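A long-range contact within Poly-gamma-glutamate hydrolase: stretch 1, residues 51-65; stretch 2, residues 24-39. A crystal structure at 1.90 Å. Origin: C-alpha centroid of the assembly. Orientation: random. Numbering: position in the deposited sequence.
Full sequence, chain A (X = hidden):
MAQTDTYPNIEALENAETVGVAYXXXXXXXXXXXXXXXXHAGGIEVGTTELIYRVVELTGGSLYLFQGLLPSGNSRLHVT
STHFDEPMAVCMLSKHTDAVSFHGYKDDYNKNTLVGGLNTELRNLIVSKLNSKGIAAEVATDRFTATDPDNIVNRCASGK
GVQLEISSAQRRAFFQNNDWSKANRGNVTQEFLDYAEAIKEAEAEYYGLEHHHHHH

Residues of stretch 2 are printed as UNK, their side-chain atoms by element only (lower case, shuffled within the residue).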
# COMPACT_ATOMS: atom_id res chain seq x y z
N LEU A 51 10.44 9.68 -6.75
CA LEU A 51 11.58 9.76 -5.85
C LEU A 51 11.35 8.87 -4.66
O LEU A 51 12.28 8.25 -4.20
CB LEU A 51 11.89 11.21 -5.44
CG LEU A 51 12.96 11.39 -4.36
CD1 LEU A 51 14.35 10.90 -4.85
CD2 LEU A 51 12.99 12.81 -3.86
N ILE A 52 10.13 8.82 -4.13
CA ILE A 52 9.88 7.95 -2.97
C ILE A 52 10.06 6.47 -3.35
O ILE A 52 10.61 5.69 -2.57
CB ILE A 52 8.54 8.23 -2.33
CG1 ILE A 52 8.67 9.46 -1.42
CG2 ILE A 52 8.04 7.00 -1.56
CD1 ILE A 52 7.39 10.17 -1.18
N TYR A 53 9.59 6.11 -4.54
CA TYR A 53 9.73 4.73 -5.04
C TYR A 53 11.18 4.28 -5.04
O TYR A 53 11.49 3.18 -4.57
CB TYR A 53 9.18 4.62 -6.45
CG TYR A 53 7.70 4.34 -6.50
CD1 TYR A 53 6.81 4.98 -5.65
CD2 TYR A 53 7.21 3.44 -7.41
CE1 TYR A 53 5.47 4.71 -5.70
CE2 TYR A 53 5.86 3.16 -7.48
CZ TYR A 53 5.00 3.80 -6.62
OH TYR A 53 3.67 3.51 -6.70
N ARG A 54 12.04 5.12 -5.60
CA ARG A 54 13.46 4.87 -5.73
C ARG A 54 14.15 4.84 -4.34
O ARG A 54 15.00 3.98 -4.08
CB ARG A 54 14.10 5.96 -6.63
CG ARG A 54 15.59 5.75 -7.04
CD ARG A 54 15.75 4.48 -7.91
NE ARG A 54 17.15 4.18 -8.15
CZ ARG A 54 17.61 2.97 -8.41
NH1 ARG A 54 16.78 1.93 -8.46
NH2 ARG A 54 18.91 2.79 -8.61
N VAL A 55 13.79 5.79 -3.46
CA VAL A 55 14.36 5.77 -2.11
C VAL A 55 13.98 4.50 -1.33
O VAL A 55 14.78 3.95 -0.55
CB VAL A 55 13.99 7.04 -1.28
CG1 VAL A 55 14.50 6.91 0.16
CG2 VAL A 55 14.64 8.27 -1.89
N VAL A 56 12.75 4.07 -1.53
CA VAL A 56 12.26 2.86 -0.89
C VAL A 56 12.93 1.62 -1.49
O VAL A 56 13.29 0.67 -0.77
CB VAL A 56 10.72 2.81 -0.96
CG1 VAL A 56 10.16 1.39 -0.67
CG2 VAL A 56 10.16 3.81 0.04
N GLU A 57 13.07 1.62 -2.82
CA GLU A 57 13.72 0.50 -3.54
C GLU A 57 15.19 0.41 -3.11
O GLU A 57 15.71 -0.68 -2.90
CB GLU A 57 13.58 0.67 -5.04
CG GLU A 57 12.20 0.30 -5.59
CD GLU A 57 11.82 1.17 -6.79
OE1 GLU A 57 12.75 1.63 -7.51
OE2 GLU A 57 10.59 1.43 -6.99
N LEU A 58 15.82 1.57 -2.90
CA LEU A 58 17.20 1.62 -2.34
C LEU A 58 17.39 1.27 -0.87
O LEU A 58 18.47 0.82 -0.48
CB LEU A 58 17.82 2.99 -2.57
CG LEU A 58 18.13 3.44 -3.99
CD1 LEU A 58 18.69 4.84 -3.92
CD2 LEU A 58 19.05 2.48 -4.68
N THR A 59 16.37 1.51 -0.04
CA THR A 59 16.51 1.42 1.43
C THR A 59 15.79 0.25 2.08
O THR A 59 16.22 -0.26 3.11
CB THR A 59 16.03 2.72 2.13
OG1 THR A 59 14.68 2.99 1.75
CG2 THR A 59 16.88 3.93 1.72
N GLY A 60 14.67 -0.15 1.49
CA GLY A 60 13.72 -1.06 2.16
C GLY A 60 12.92 -0.34 3.24
O GLY A 60 12.36 -0.97 4.13
N GLY A 61 12.89 0.99 3.18
CA GLY A 61 12.06 1.80 4.07
C GLY A 61 10.60 1.51 3.76
O GLY A 61 10.31 1.01 2.69
N SER A 62 9.70 1.77 4.72
CA SER A 62 8.27 1.74 4.43
C SER A 62 7.93 2.95 3.54
O SER A 62 8.72 3.92 3.44
CB SER A 62 7.41 1.78 5.70
OG SER A 62 7.68 0.75 6.62
N LEU A 63 6.77 2.88 2.89
CA LEU A 63 6.29 3.85 1.92
C LEU A 63 4.85 4.21 2.25
O LEU A 63 4.06 3.35 2.66
CB LEU A 63 6.35 3.25 0.50
CG LEU A 63 5.69 3.88 -0.73
CD1 LEU A 63 6.41 3.48 -2.04
CD2 LEU A 63 4.18 3.60 -0.83
N TYR A 64 4.51 5.49 2.07
CA TYR A 64 3.11 5.92 2.07
C TYR A 64 3.02 7.03 1.08
O TYR A 64 3.89 7.90 1.10
CB TYR A 64 2.70 6.45 3.43
CG TYR A 64 1.35 7.13 3.40
CD1 TYR A 64 1.23 8.49 3.06
CD2 TYR A 64 0.20 6.44 3.72
CE1 TYR A 64 0.03 9.11 3.03
CE2 TYR A 64 -1.02 7.06 3.71
CZ TYR A 64 -1.10 8.38 3.35
OH TYR A 64 -2.30 9.01 3.31
N LEU A 65 1.98 7.03 0.24
CA LEU A 65 1.73 8.11 -0.75
C LEU A 65 0.27 8.45 -0.87
O LEU A 65 -0.54 7.59 -1.23
CB LEU A 65 2.18 7.65 -2.13
CG LEU A 65 3.59 7.25 -2.44
CD1 LEU A 65 3.59 6.71 -3.83
CD2 LEU A 65 4.53 8.48 -2.32
N UNK A 24 -5.66 8.40 -5.05
CA UNK A 24 -5.49 7.07 -4.47
C UNK A 24 -4.51 7.12 -3.27
O UNK A 24 -3.82 8.13 -3.06
c UNK A 24 -3.72 6.01 -6.05
c UNK A 24 -5.17 5.99 -5.54
o UNK A 24 -2.79 6.46 -5.40
n UNK A 24 -3.54 5.43 -7.21
N UNK A 25 -4.51 6.06 -2.46
CA UNK A 25 -3.56 5.93 -1.37
C UNK A 25 -2.79 4.60 -1.51
O UNK A 25 -3.39 3.53 -1.77
c UNK A 25 -3.19 6.19 1.13
c UNK A 25 -5.30 7.14 0.07
c UNK A 25 -6.08 7.21 1.38
c UNK A 25 -4.25 6.00 0.01
N UNK A 26 -1.48 4.68 -1.29
CA UNK A 26 -0.57 3.53 -1.38
C UNK A 26 0.23 3.41 -0.09
O UNK A 26 0.73 4.42 0.44
o UNK A 26 0.40 3.09 -6.11
c UNK A 26 0.81 3.54 -5.04
c UNK A 26 0.41 3.71 -2.56
c UNK A 26 -0.21 3.82 -3.93
o UNK A 26 2.03 3.74 -4.83
N UNK A 27 0.40 2.18 0.42
CA UNK A 27 1.12 1.96 1.70
C UNK A 27 1.94 0.67 1.58
O UNK A 27 1.45 -0.35 1.11
c UNK A 27 0.92 1.65 4.22
c UNK A 27 0.15 1.79 2.90
c UNK A 27 -0.85 2.93 3.02
N UNK A 28 3.20 0.70 2.00
CA UNK A 28 3.89 -0.53 2.24
C UNK A 28 4.65 -0.39 3.55
O UNK A 28 5.62 0.34 3.62
c UNK A 28 6.43 -2.71 0.14
n UNK A 28 7.72 -4.63 -0.92
c UNK A 28 6.82 -4.20 0.20
c UNK A 28 5.48 -2.34 1.25
c UNK A 28 4.83 -0.90 1.05
N UNK A 29 4.17 -1.07 4.59
CA UNK A 29 4.81 -1.08 5.88
C UNK A 29 5.72 -2.31 5.89
O UNK A 29 5.23 -3.45 5.77
n UNK A 29 4.28 -1.02 10.80
c UNK A 29 3.93 -1.56 11.96
n UNK A 29 4.77 -1.54 12.99
c UNK A 29 4.40 -0.88 8.37
c UNK A 29 3.48 -1.00 9.58
c UNK A 29 3.76 -1.14 7.01
n UNK A 29 2.74 -2.09 12.13
N UNK A 30 7.03 -2.07 6.00
CA UNK A 30 8.04 -3.09 5.81
C UNK A 30 9.32 -2.80 6.60
O UNK A 30 10.32 -3.48 6.44
n UNK A 30 10.05 -1.44 1.51
c UNK A 30 9.56 -2.45 2.22
o UNK A 30 9.51 -3.61 1.78
c UNK A 30 9.04 -2.10 3.61
c UNK A 30 8.34 -3.29 4.31
N UNK A 31 9.26 -1.81 7.48
CA UNK A 31 10.40 -1.41 8.29
C UNK A 31 9.92 -0.86 9.64
O UNK A 31 8.98 -0.06 9.67
c UNK A 31 12.66 -0.21 8.10
o UNK A 31 12.90 0.66 8.94
c UNK A 31 11.25 -0.38 7.53
n UNK A 31 13.60 -1.03 7.63
N UNK A 32 10.56 -1.29 10.77
CA UNK A 32 10.30 -0.74 12.10
C UNK A 32 10.78 0.70 12.32
O UNK A 32 10.20 1.42 13.15
c UNK A 32 11.48 -2.45 10.84
c UNK A 32 12.16 -2.25 12.12
c UNK A 32 11.10 -1.67 13.01
N UNK A 33 11.79 1.12 11.57
CA UNK A 33 12.56 2.33 11.88
C UNK A 33 12.27 3.56 11.05
O UNK A 33 12.30 4.67 11.59
o UNK A 33 14.44 1.16 12.81
c UNK A 33 14.06 2.06 11.79
N UNK A 34 12.02 3.36 9.75
CA UNK A 34 12.00 4.45 8.77
C UNK A 34 10.88 4.36 7.73
O UNK A 34 10.61 3.29 7.15
c UNK A 34 13.36 4.52 8.06
s UNK A 34 13.11 7.27 7.71
c UNK A 34 13.52 5.65 7.05
c UNK A 34 14.63 7.75 8.47
N UNK A 35 10.22 5.50 7.46
CA UNK A 35 9.14 5.55 6.49
C UNK A 35 9.33 6.79 5.60
O UNK A 35 9.50 7.89 6.09
c UNK A 35 7.73 5.58 7.17
c UNK A 35 5.17 5.62 6.68
c UNK A 35 6.63 5.70 6.12
c UNK A 35 7.66 6.69 8.25
N UNK A 36 9.32 6.58 4.29
CA UNK A 36 9.46 7.66 3.35
C UNK A 36 8.12 7.87 2.73
O UNK A 36 7.47 6.93 2.28
c UNK A 36 13.90 8.06 3.66
c UNK A 36 12.40 5.83 2.97
c UNK A 36 10.46 7.27 2.28
c UNK A 36 12.60 8.20 3.18
o UNK A 36 15.71 6.72 4.29
c UNK A 36 14.44 6.82 3.80
c UNK A 36 11.85 7.10 2.81
c UNK A 36 13.71 5.68 3.48
N UNK A 37 7.68 9.12 2.70
CA UNK A 37 6.29 9.35 2.32
C UNK A 37 6.01 10.75 1.84
O UNK A 37 6.79 11.67 2.04
c UNK A 37 5.22 10.03 4.52
c UNK A 37 5.35 8.97 3.48
c UNK A 37 4.97 12.07 6.43
c UNK A 37 6.05 11.18 6.50
c UNK A 37 4.02 11.93 5.43
c UNK A 37 4.15 10.91 4.48
c UNK A 37 6.18 10.16 5.53
N UNK A 38 4.87 10.90 1.16
CA UNK A 38 4.41 12.21 0.78
C UNK A 38 2.86 12.30 0.89
O UNK A 38 2.15 11.38 0.50
o UNK A 38 4.29 13.81 -1.00
c UNK A 38 4.90 12.59 -0.62
N UNK A 39 2.36 13.41 1.48
CA UNK A 39 0.91 13.64 1.46
C UNK A 39 0.44 14.29 0.15
O UNK A 39 -0.77 14.42 -0.09
c UNK A 39 1.97 15.34 2.80
c UNK A 39 3.08 14.37 2.35
c UNK A 39 0.69 14.59 2.64
O HOH W 1 11.36 -1.57 -0.80

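Position 24 has two side-chain carbons, the second bearing one oxygen and one nitrogen: an amide, N24. It hardly meets stretch 1, and its oxygen is satisfied by a residue just outside the stretch.

Position 25 has four carbons, forked at the first, with one two-carbon arm. A branch methyl lies 3.5 Å from Y64 CE2. This is I25, beta-branched as befits a strand, its CG2 packed on the tyrosine ring.

At position 26 three carbons end in two oxygens, one of them 2.5 Å from Y53 OH, so the residue is E26. The carboxylate accepts a very short hydrogen bond from the phenol of the helix, while the backbone pairs with L65 in both directions (E26 N to L65 O 3.1 Å, L65 N to E26 O 2.9 Å).

Position 27 has one carbon carrying two more, one 3.7 Å from Y64 CD2. It is V27, compact beside that ring.

Position 28 has four carbons in a row ending in nitrogen: K28. Its extended chain starts beside L63 and leads away, and its backbone forms two 2.9 Å hydrogen bonds, K28 N to L63 O and L63 N to K28 O.

Position 29 has three carbons, a nitrogen, and a carbon with two more nitrogens. R29 points away, leaving its CA 3.5 Å from S62 OG.

Position 30 has three carbons, the last carrying oxygen and nitrogen. Q30 is long enough for NE2 to donate to G61 O at 2.7 Å; NE2 also donates to a water that in turn donates to V56 O. Q30 N meets S62 OG at 3.0 Å.

Position 31 is a shorter amide, two carbons with oxygen and nitrogen. N31 uses OD1 to accept from the backbone N atoms of 33 and 34, bracing the turn; its CB lies 3.6 Å from G60 O.

Position 32 has three carbons closing onto the backbone nitrogen: P32. Position 33, one carbon and one oxygen, is S33. Neither touches stretch 1.

Position 34 is unbranched: two carbons, sulfur, carbon. The side chain of M34 leads away, but its O accepts from S62 N at 3.0 Å.

Position 35 repeats the four-carbon fork; I35 places CD1 4.2 Å from Y64 CB.

Position 36 has a six-carbon ring bearing oxygen. Y36 offers its ring face to V55 CG1, 3.4 Å from the centroid of the Y36 ring, while Y36 N donates to S62 O at 2.9 Å.

Position 37 has a ring without oxygen. F37 CB lies 3.7 Å from Y64 CB.

Position 38, one carbon and one oxygen, is S38, small enough for I52 CD1 to approach its CB at 3.5 Å. Position 39 closes another ring, P39, where the chain turns a corner.

The contact works because strand 62-65 pairs antiparallel with 24-29 and parallel with 34-38. Y64 packs among I25, V27, I35 and F37 on one face; on the other, the helix covers Y36 and S38, and Y53 reaches E26.

Stretch 2, residues 24-39: NIEVKRQNPSMIYFSP
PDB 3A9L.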